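Local coordinates for protein acetylornithine aminotransferase (Aquifex aeolicus, PDB 2EH6) that transfers the amino group of N(2)-acetyl-L-ornithine to 2-oxoglutarate with pyridoxal 5'-phosphate as cofactor, a step of arginine biosynthesis, working as a homodimer, at residues 105-110 / 116-121; 94-99 / 132-137. All coordinates share one frame; numbering follows the deposited sequence. Where two conformers were deposited one is given.

Contact 1: residues 105-110 / 116-121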
ATOM      1  N   LEU A 105     -12.232  -3.453 -10.208  1.00 27.10           N
ATOM      2  CA  LEU A 105     -13.325  -2.628 -10.730  1.00 29.01           C
ATOM      3  C   LEU A 105     -13.770  -3.087 -12.119  1.00 29.36           C
ATOM      4  O   LEU A 105     -14.965  -3.128 -12.415  1.00 30.75           O
ATOM      5  CB  LEU A 105     -12.901  -1.154 -10.796  1.00 26.35           C
ATOM      6  CG  LEU A 105     -13.929  -0.166 -11.365  1.00 26.81           C
ATOM      7  CD1 LEU A 105     -15.160  -0.110 -10.480  1.00 25.52           C
ATOM      8  CD2 LEU A 105     -13.301   1.214 -11.462  1.00 26.48           C
ATOM      9  N   ALA A 106     -12.803  -3.428 -12.964  1.00 28.91           N
ATOM     10  CA  ALA A 106     -13.089  -3.876 -14.319  1.00 30.26           C
ATOM     11  C   ALA A 106     -13.871  -5.187 -14.320  1.00 32.24           C
ATOM     12  O   ALA A 106     -14.821  -5.344 -15.088  1.00 31.12           O
ATOM     13  CB  ALA A 106     -11.795  -4.042 -15.092  1.00 28.51           C
ATOM     14  N   ARG A 107     -13.465  -6.130 -13.472  1.00 31.60           N
ATOM     15  CA  ARG A 107     -14.162  -7.409 -13.393  1.00 30.77           C
ATOM     16  C   ARG A 107     -15.573  -7.241 -12.854  1.00 31.78           C
ATOM     17  O   ARG A 107     -16.524  -7.778 -13.425  1.00 32.43           O
ATOM     18  CB  ARG A 107     -13.392  -8.407 -12.522  1.00 29.41           C
ATOM     19  CG  ARG A 107     -12.277  -9.112 -13.269  1.00 29.57           C
ATOM     20  CD  ARG A 107     -11.673 -10.253 -12.479  1.00 28.73           C
ATOM     21  NE  ARG A 107     -10.715 -10.994 -13.302  1.00 28.02           N
ATOM     22  CZ  ARG A 107      -9.933 -11.970 -12.854  1.00 27.32           C
ATOM     23  NH1 ARG A 107      -9.985 -12.338 -11.577  1.00 28.62           N
ATOM     24  NH2 ARG A 107      -9.090 -12.575 -13.682  1.00 27.75           N
ATOM     25  N   LYS A 108     -15.721  -6.490 -11.766  1.00 30.53           N
ATOM     26  CA  LYS A 108     -17.044  -6.291 -11.194  1.00 31.54           C
ATOM     27  C   LYS A 108     -17.946  -5.513 -12.149  1.00 33.21           C
ATOM     28  O   LYS A 108     -19.157  -5.751 -12.208  1.00 31.76           O
ATOM     29  CB  LYS A 108     -16.961  -5.567  -9.849  1.00 32.21           C
ATOM     30  CG  LYS A 108     -18.307  -5.461  -9.168  1.00 31.13           C
ATOM     31  CD  LYS A 108     -18.190  -5.134  -7.701  1.00 32.53           C
ATOM     32  CE  LYS A 108     -19.562  -5.102  -7.055  1.00 30.74           C
ATOM     33  NZ  LYS A 108     -20.442  -4.080  -7.704  1.00 31.20           N
ATOM     34  N   TYR A 109     -17.350  -4.598 -12.907  1.00 33.04           N
ATOM     35  CA  TYR A 109     -18.098  -3.798 -13.869  1.00 34.94           C
ATOM     36  C   TYR A 109     -18.923  -4.694 -14.796  1.00 35.66           C
ATOM     37  O   TYR A 109     -20.135  -4.509 -14.939  1.00 36.45           O
ATOM     38  CB  TYR A 109     -17.137  -2.961 -14.710  1.00 33.06           C
ATOM     39  CG  TYR A 109     -17.801  -2.226 -15.852  1.00 32.14           C
ATOM     40  CD1 TYR A 109     -18.698  -1.189 -15.611  1.00 33.01           C
ATOM     41  CD2 TYR A 109     -17.525  -2.564 -17.176  1.00 33.82           C
ATOM     42  CE1 TYR A 109     -19.302  -0.500 -16.662  1.00 33.99           C
ATOM     43  CE2 TYR A 109     -18.126  -1.883 -18.237  1.00 34.73           C
ATOM     44  CZ  TYR A 109     -19.010  -0.853 -17.970  1.00 35.77           C
ATOM     45  OH  TYR A 109     -19.604  -0.176 -19.013  1.00 38.64           O
ATOM     46  N   TRP A 110     -18.255  -5.661 -15.421  1.00 34.77           N
ATOM     47  CA  TRP A 110     -18.914  -6.579 -16.344  1.00 36.01           C
ATOM     48  C   TRP A 110     -19.883  -7.521 -15.644  1.00 36.37           C
ATOM     49  O   TRP A 110     -20.876  -7.941 -16.236  1.00 37.38           O
ATOM     50  CB  TRP A 110     -17.870  -7.374 -17.134  1.00 33.97           C
ATOM     51  CG  TRP A 110     -17.084  -6.520 -18.082  1.00 36.65           C
ATOM     52  CD1 TRP A 110     -15.737  -6.292 -18.058  1.00 36.48           C
ATOM     53  CD2 TRP A 110     -17.598  -5.766 -19.187  1.00 35.90           C
ATOM     54  NE1 TRP A 110     -15.382  -5.443 -19.079  1.00 36.13           N
ATOM     55  CE2 TRP A 110     -16.505  -5.106 -19.788  1.00 35.13           C
ATOM     56  CE3 TRP A 110     -18.881  -5.585 -19.730  1.00 37.17           C
ATOM     57  CZ2 TRP A 110     -16.651  -4.276 -20.907  1.00 35.99           C
ATOM     58  CZ3 TRP A 110     -19.026  -4.757 -20.844  1.00 35.69           C
ATOM     59  CH2 TRP A 110     -17.916  -4.116 -21.419  1.00 36.36           C
ATOM     60  N   ASN A 116     -19.949 -12.079 -18.844  1.00 52.29           N
ATOM     61  CA  ASN A 116     -18.869 -12.936 -18.369  1.00 52.52           C
ATOM     62  C   ASN A 116     -17.502 -12.580 -18.945  1.00 51.19           C
ATOM     63  O   ASN A 116     -16.915 -13.349 -19.710  1.00 51.76           O
ATOM     64  CB  ASN A 116     -19.196 -14.403 -18.680  1.00 55.18           C
ATOM     65  CG  ASN A 116     -18.119 -15.359 -18.198  1.00 57.98           C
ATOM     66  OD1 ASN A 116     -17.747 -15.357 -17.022  1.00 59.36           O
ATOM     67  ND2 ASN A 116     -17.614 -16.186 -19.108  1.00 59.42           N
ATOM     68  N   LYS A 117     -17.001 -11.407 -18.576  1.00 48.05           N
ATOM     69  CA  LYS A 117     -15.692 -10.960 -19.034  1.00 45.69           C
ATOM     70  C   LYS A 117     -14.813 -10.835 -17.798  1.00 43.24           C
ATOM     71  O   LYS A 117     -15.097 -10.036 -16.912  1.00 42.50           O
ATOM     72  CB  LYS A 117     -15.801  -9.603 -19.729  1.00 44.05           C
ATOM     73  CG  LYS A 117     -16.677  -9.605 -20.962  1.00 44.47           C
ATOM     74  CD  LYS A 117     -16.647  -8.248 -21.635  1.00 45.29           C
ATOM     75  CE  LYS A 117     -17.373  -8.272 -22.961  1.00 45.86           C
ATOM     76  NZ  LYS A 117     -17.139  -7.016 -23.717  1.00 46.89           N
ATOM     77  N   TRP A 118     -13.755 -11.631 -17.734  1.00 41.21           N
ATOM     78  CA  TRP A 118     -12.879 -11.591 -16.576  1.00 40.66           C
ATOM     79  C   TRP A 118     -11.396 -11.684 -16.912  1.00 39.58           C
ATOM     80  O   TRP A 118     -10.553 -11.643 -16.014  1.00 37.65           O
ATOM     81  CB  TRP A 118     -13.250 -12.709 -15.592  1.00 42.15           C
ATOM     82  CG  TRP A 118     -13.254 -14.046 -16.277  0.50 42.45           C
ATOM     83  CD1 TRP A 118     -14.265 -14.580 -17.024  0.50 43.51           C
ATOM     84  CD2 TRP A 118     -12.161 -14.969 -16.366  0.50 42.81           C
ATOM     85  NE1 TRP A 118     -13.870 -15.774 -17.576  0.50 43.70           N
ATOM     86  CE2 TRP A 118     -12.583 -16.038 -17.188  0.50 43.15           C
ATOM     87  CE3 TRP A 118     -10.866 -14.995 -15.834  0.50 41.66           C
ATOM     88  CZ2 TRP A 118     -11.753 -17.124 -17.491  0.50 42.17           C
ATOM     89  CZ3 TRP A 118     -10.041 -16.077 -16.135  0.50 41.57           C
ATOM     90  CH2 TRP A 118     -10.490 -17.125 -16.957  0.50 41.04           C
ATOM     91  N   LYS A 119     -11.079 -11.803 -18.199  1.00 36.21           N
ATOM     92  CA  LYS A 119      -9.691 -11.901 -18.632  1.00 35.12           C
ATOM     93  C   LYS A 119      -9.098 -10.532 -18.938  1.00 32.79           C
ATOM     94  O   LYS A 119      -9.813  -9.568 -19.199  1.00 32.12           O
ATOM     95  CB  LYS A 119      -9.575 -12.778 -19.881  1.00 37.02           C
ATOM     96  CG  LYS A 119     -10.079 -14.200 -19.710  1.00 39.72           C
ATOM     97  CD  LYS A 119      -9.845 -15.010 -20.982  1.00 42.83           C
ATOM     98  CE  LYS A 119     -10.403 -16.418 -20.846  1.00 43.22           C
ATOM     99  NZ  LYS A 119     -10.150 -17.218 -22.074  1.00 46.82           N
ATOM    100  N   PHE A 120      -7.777 -10.461 -18.912  1.00 31.20           N
ATOM    101  CA  PHE A 120      -7.086  -9.216 -19.195  1.00 29.55           C
ATOM    102  C   PHE A 120      -5.909  -9.483 -20.099  1.00 27.35           C
ATOM    103  O   PHE A 120      -5.265 -10.531 -20.016  1.00 28.13           O
ATOM    104  CB  PHE A 120      -6.575  -8.575 -17.901  1.00 28.92           C
ATOM    105  CG  PHE A 120      -7.658  -8.091 -16.996  1.00 27.86           C
ATOM    106  CD1 PHE A 120      -8.215  -6.830 -17.168  1.00 27.38           C
ATOM    107  CD2 PHE A 120      -8.138  -8.904 -15.978  1.00 27.77           C
ATOM    108  CE1 PHE A 120      -9.239  -6.384 -16.336  1.00 26.56           C
ATOM    109  CE2 PHE A 120      -9.159  -8.471 -15.146  1.00 25.91           C
ATOM    110  CZ  PHE A 120      -9.711  -7.208 -15.323  1.00 27.30           C
ATOM    111  N   ILE A 121      -5.646  -8.527 -20.974  1.00 27.33           N
ATOM    112  CA  ILE A 121      -4.517  -8.606 -21.873  1.00 28.45           C
ATOM    113  C   ILE A 121      -3.583  -7.483 -21.451  1.00 28.97           C
ATOM    114  O   ILE A 121      -3.985  -6.323 -21.421  1.00 29.38           O
ATOM    115  CB  ILE A 121      -4.928  -8.360 -23.339  1.00 30.09           C
ATOM    116  CG1 ILE A 121      -5.835  -9.496 -23.826  1.00 30.17           C
ATOM    117  CG2 ILE A 121      -3.678  -8.237 -24.215  1.00 29.52           C
ATOM    118  CD1 ILE A 121      -6.346  -9.308 -25.247  1.00 31.06           C
TER
HETATM  119  O   HOH W   1     -15.931  -9.936 -14.404  1.00 32.27           O

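Contact 2: residues 94-99 / 132-137. With PLP (pyridoxal-5'-phosphate), chain C.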
ATOM      1  N   SER A  94      -0.382   2.880  -2.822  1.00 22.19           N
ATOM      2  CA  SER A  94       0.737   2.572  -3.694  1.00 22.56           C
ATOM      3  C   SER A  94       0.266   2.337  -5.104  1.00 21.63           C
ATOM      4  O   SER A  94      -0.936   2.247  -5.364  1.00 24.81           O
ATOM      5  CB  SER A  94       1.436   1.303  -3.209  1.00 21.07           C
ATOM      6  OG  SER A  94       0.529   0.200  -3.246  1.00 19.00           O
ATOM      7  N   GLY A  95       1.231   2.208  -6.002  1.00 21.02           N
ATOM      8  CA  GLY A  95       0.932   1.944  -7.386  1.00 21.73           C
ATOM      9  C   GLY A  95       0.350   0.550  -7.541  1.00 23.67           C
ATOM     10  O   GLY A  95      -0.593   0.357  -8.307  1.00 21.78           O
ATOM     11  N   THR A  96       0.893  -0.426  -6.816  1.00 22.58           N
ATOM     12  CA  THR A  96       0.384  -1.791  -6.930  1.00 24.13           C
ATOM     13  C   THR A  96      -1.041  -1.897  -6.387  1.00 22.74           C
ATOM     14  O   THR A  96      -1.874  -2.583  -6.979  1.00 26.95           O
ATOM     15  CB  THR A  96       1.307  -2.827  -6.220  1.00 23.67           C
ATOM     16  OG1 THR A  96       0.945  -4.154  -6.639  1.00 22.11           O
ATOM     17  CG2 THR A  96       1.182  -2.721  -4.705  1.00 21.11           C
ATOM     18  N   GLU A  97      -1.341  -1.220  -5.281  1.00 21.98           N
ATOM     19  CA  GLU A  97      -2.699  -1.265  -4.743  1.00 23.34           C
ATOM     20  C   GLU A  97      -3.662  -0.623  -5.738  1.00 24.13           C
ATOM     21  O   GLU A  97      -4.831  -1.005  -5.824  1.00 24.74           O
ATOM     22  CB  GLU A  97      -2.814  -0.516  -3.415  1.00 24.24           C
ATOM     23  CG  GLU A  97      -2.114  -1.174  -2.238  1.00 26.51           C
ATOM     24  CD  GLU A  97      -2.601  -0.627  -0.914  1.00 26.62           C
ATOM     25  OE1 GLU A  97      -3.079   0.530  -0.880  1.00 29.62           O
ATOM     26  OE2 GLU A  97      -2.506  -1.346   0.096  1.00 29.55           O
ATOM     27  N   SER A  98      -3.166   0.361  -6.480  1.00 22.42           N
ATOM     28  CA  SER A  98      -3.983   1.057  -7.470  1.00 24.43           C
ATOM     29  C   SER A  98      -4.328   0.145  -8.642  1.00 24.49           C
ATOM     30  O   SER A  98      -5.482   0.062  -9.046  1.00 23.87           O
ATOM     31  CB  SER A  98      -3.256   2.309  -7.967  1.00 25.40           C
ATOM     32  OG  SER A  98      -3.070   3.219  -6.899  1.00 27.51           O
ATOM     33  N   VAL A  99      -3.332  -0.543  -9.190  1.00 25.30           N
ATOM     34  CA  VAL A  99      -3.596  -1.447 -10.299  1.00 24.37           C
ATOM     35  C   VAL A  99      -4.554  -2.542  -9.827  1.00 25.24           C
ATOM     36  O   VAL A  99      -5.452  -2.953 -10.564  1.00 25.91           O
ATOM     37  CB  VAL A  99      -2.286  -2.057 -10.836  1.00 24.21           C
ATOM     38  CG1 VAL A  99      -2.581  -3.232 -11.759  1.00 24.34           C
ATOM     39  CG2 VAL A  99      -1.504  -0.984 -11.594  1.00 24.85           C
ATOM     40  N   TYR A 132      -0.304  -9.938  -5.850  1.00 23.95           N
ATOM     41  CA  TYR A 132      -0.833 -10.900  -6.815  1.00 25.12           C
ATOM     42  C   TYR A 132      -1.610 -10.424  -8.034  1.00 25.32           C
ATOM     43  O   TYR A 132      -1.345 -10.886  -9.144  1.00 25.89           O
ATOM     44  CB  TYR A 132      -1.613 -11.993  -6.082  1.00 24.82           C
ATOM     45  CG  TYR A 132      -0.712 -13.125  -5.646  1.00 25.25           C
ATOM     46  CD1 TYR A 132      -0.327 -14.119  -6.547  1.00 24.27           C
ATOM     47  CD2 TYR A 132      -0.197 -13.175  -4.348  1.00 24.20           C
ATOM     48  CE1 TYR A 132       0.557 -15.138  -6.166  1.00 25.86           C
ATOM     49  CE2 TYR A 132       0.684 -14.187  -3.957  1.00 23.52           C
ATOM     50  CZ  TYR A 132       1.056 -15.162  -4.872  1.00 24.57           C
ATOM     51  OH  TYR A 132       1.929 -16.152  -4.490  1.00 27.03           O
ATOM     52  N   GLY A 133      -2.564  -9.520  -7.850  1.00 25.01           N
ATOM     53  CA  GLY A 133      -3.320  -9.032  -8.991  1.00 25.33           C
ATOM     54  C   GLY A 133      -2.417  -8.316  -9.976  1.00 24.26           C
ATOM     55  O   GLY A 133      -2.422  -8.599 -11.177  1.00 24.34           O
ATOM     56  N   SER A 134      -1.617  -7.390  -9.461  1.00 22.81           N
ATOM     57  CA  SER A 134      -0.698  -6.623 -10.298  1.00 22.81           C
ATOM     58  C   SER A 134       0.423  -7.490 -10.835  1.00 23.16           C
ATOM     59  O   SER A 134       0.924  -7.257 -11.936  1.00 25.15           O
ATOM     60  CB  SER A 134      -0.093  -5.465  -9.499  1.00 21.24           C
ATOM     61  OG  SER A 134      -1.107  -4.660  -8.922  1.00 22.37           O
ATOM     62  N   LEU A 135       0.831  -8.483 -10.051  1.00 23.81           N
ATOM     63  CA  LEU A 135       1.901  -9.371 -10.474  1.00 24.48           C
ATOM     64  C   LEU A 135       1.431 -10.173 -11.676  1.00 26.41           C
ATOM     65  O   LEU A 135       2.210 -10.468 -12.578  1.00 26.33           O
ATOM     66  CB  LEU A 135       2.296 -10.317  -9.337  1.00 26.76           C
ATOM     67  CG  LEU A 135       3.484 -11.242  -9.639  1.00 26.78           C
ATOM     68  CD1 LEU A 135       4.709 -10.400  -9.977  1.00 28.06           C
ATOM     69  CD2 LEU A 135       3.770 -12.135  -8.438  1.00 25.20           C
ATOM     70  N   SER A 136       0.149 -10.525 -11.684  1.00 27.82           N
ATOM     71  CA  SER A 136      -0.412 -11.284 -12.794  1.00 28.40           C
ATOM     72  C   SER A 136      -0.444 -10.442 -14.067  1.00 28.34           C
ATOM     73  O   SER A 136      -0.242 -10.965 -15.163  1.00 30.16           O
ATOM     74  CB  SER A 136      -1.814 -11.775 -12.442  1.00 26.01           C
ATOM     75  OG  SER A 136      -1.767 -12.596 -11.288  1.00 28.42           O
ATOM     76  N   ALA A 137      -0.682  -9.140 -13.918  1.00 27.61           N
ATOM     77  CA  ALA A 137      -0.723  -8.232 -15.067  1.00 27.73           C
ATOM     78  C   ALA A 137       0.682  -7.922 -15.580  1.00 28.35           C
ATOM     79  O   ALA A 137       0.868  -7.592 -16.751  1.00 27.76           O
ATOM     80  CB  ALA A 137      -1.430  -6.938 -14.685  1.00 26.28           C
TER
HETATM   81  N1  PLP C1001       3.053   0.251 -12.206  1.00 40.84           N
HETATM   82  C2  PLP C1001       3.958   1.027 -12.830  1.00 41.06           C
HETATM   83  C2A PLP C1001       3.757   1.413 -14.273  1.00 40.23           C
HETATM   84  C3  PLP C1001       5.100   1.487 -12.142  1.00 43.17           C
HETATM   85  O3  PLP C1001       6.020   2.277 -12.773  1.00 48.34           O
HETATM   86  C4  PLP C1001       5.275   1.111 -10.769  1.00 41.56           C
HETATM   87  C4A PLP C1001       6.468   1.605 -10.042  1.00 43.09           C
HETATM   88  C5  PLP C1001       4.272   0.267 -10.141  1.00 40.82           C
HETATM   89  C6  PLP C1001       3.173  -0.136 -10.913  1.00 41.32           C
HETATM   90  C5A PLP C1001       4.403  -0.172  -8.691  1.00 40.81           C
HETATM   91  O4P PLP C1001       4.108   0.932  -7.834  1.00 41.58           O
HETATM   92  P   PLP C1001       4.261   0.464  -6.288  1.00 39.36           P
HETATM   93  O1P PLP C1001       3.949   1.630  -5.428  1.00 39.63           O
HETATM   94  O2P PLP C1001       3.266  -0.730  -5.930  1.00 41.05           O
HETATM   95  O3P PLP C1001       5.775  -0.016  -6.030  1.00 38.70           O

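Contact 1: residues 105-110 / 116-121
K117 lies over one face of the W110 indole, its extended chain running from the five-membered to the six-membered ring. CD sits 3.7 Å from the centroid of the W110 five-membered ring, a CH-pi contact. NZ is 4.0 Å from the centroid of the W110 six-membered ring, 21° off its normal, a cation-pi interaction. The ring of Y109 covers the opposite face, while W110 NE1 is bonded to A174 O, consistent with a set rotation of the indole. R107 works on the backbone instead. Straight from CG to NE (chi2 -170°, chi3 173°), its chain lays the guanidinium side-on to W118 O, which accepts from NE at 2.8 Å and from NH2 at 2.9 Å. NE comes in on a lone pair in the carbonyl plane; both bonds are markedly bent, the oxygen tilted out of the guanidinium plane. This is the helix-to-strand step of the large, PLP-binding domain of a fold-type I aminotransferase: helix 95-112 packs on the central sheet that strand 119-123 enters. NH2 is also hydrogen-bonded to P152 O of its own chain, and NH1 to P149 O and F147 O of the second subunit; an alanine here would probably leave W118 O and those carbonyls without their shared donor, weakening the subunit interface. F120 turns its ring edge to the helix, CE1 meeting A106 CB at 3.7 Å and CE2 approaching R107 NE at 3.5 Å.

Contact 2: residues 94-99 / 132-137
The phosphate-binding N terminus of helix 95-112, a feature of fold-type I PLP enzymes, is joined here to the short helix 132-137 through S134, whose side chain reaches across to T96 and V99. S94 is the N-cap: its OG accepts from E97 N at 3.1 Å and is also bonded to E97 OE2 of the second subunit. With the first turn thus closed, the amide of G95 gives a hydrogen bond to PLP O1P at 2.8 Å, and that of T96 is directed to O2P, an oxygen whose place is less sure. The positive end of the helix dipole would be expected to favour the phosphate. A side chain at G95 would probably run into O4P of the cofactor, so glycine suits the site. T270 of the second subunit adds its hydroxyl to the PLP, making the pocket a shared one. T96 OG1 stands trans to the backbone N (chi1 -166°), which turns it to S134 and to T131 OG1, its stronger partner. S134 backs up this first-shell residue from the second shell, while its own backbone N is bonded to E100 OE2. S134 OG lies against V99, 3.4 Å from CB, and shares a hydrogen bond of 3.1 Å with T96 OG1, in which either hydroxyl may be the donor.

In the fold
Following the chain from its N terminus, strand 87-92 leads into 94-99, the N-cap and first turn of helix 95-112, where contact 2 has its first half. The same helix runs on to 105-110, and after a short connection of five residues the chain returns at 116-121, so contact 1 closes a small loop. Strand 119-123, which begins in that segment, belongs to the central sheet, and the chain continues to helix 132-137, which completes contact 2 and a longer loop enclosing the first. The two lie at different levels of one helix, with centres 15 Å apart and no direct touch. Contact 2 ties its cofactor end to a neighbouring helix, contact 1 its later turns to the sheet; both also meet the second subunit.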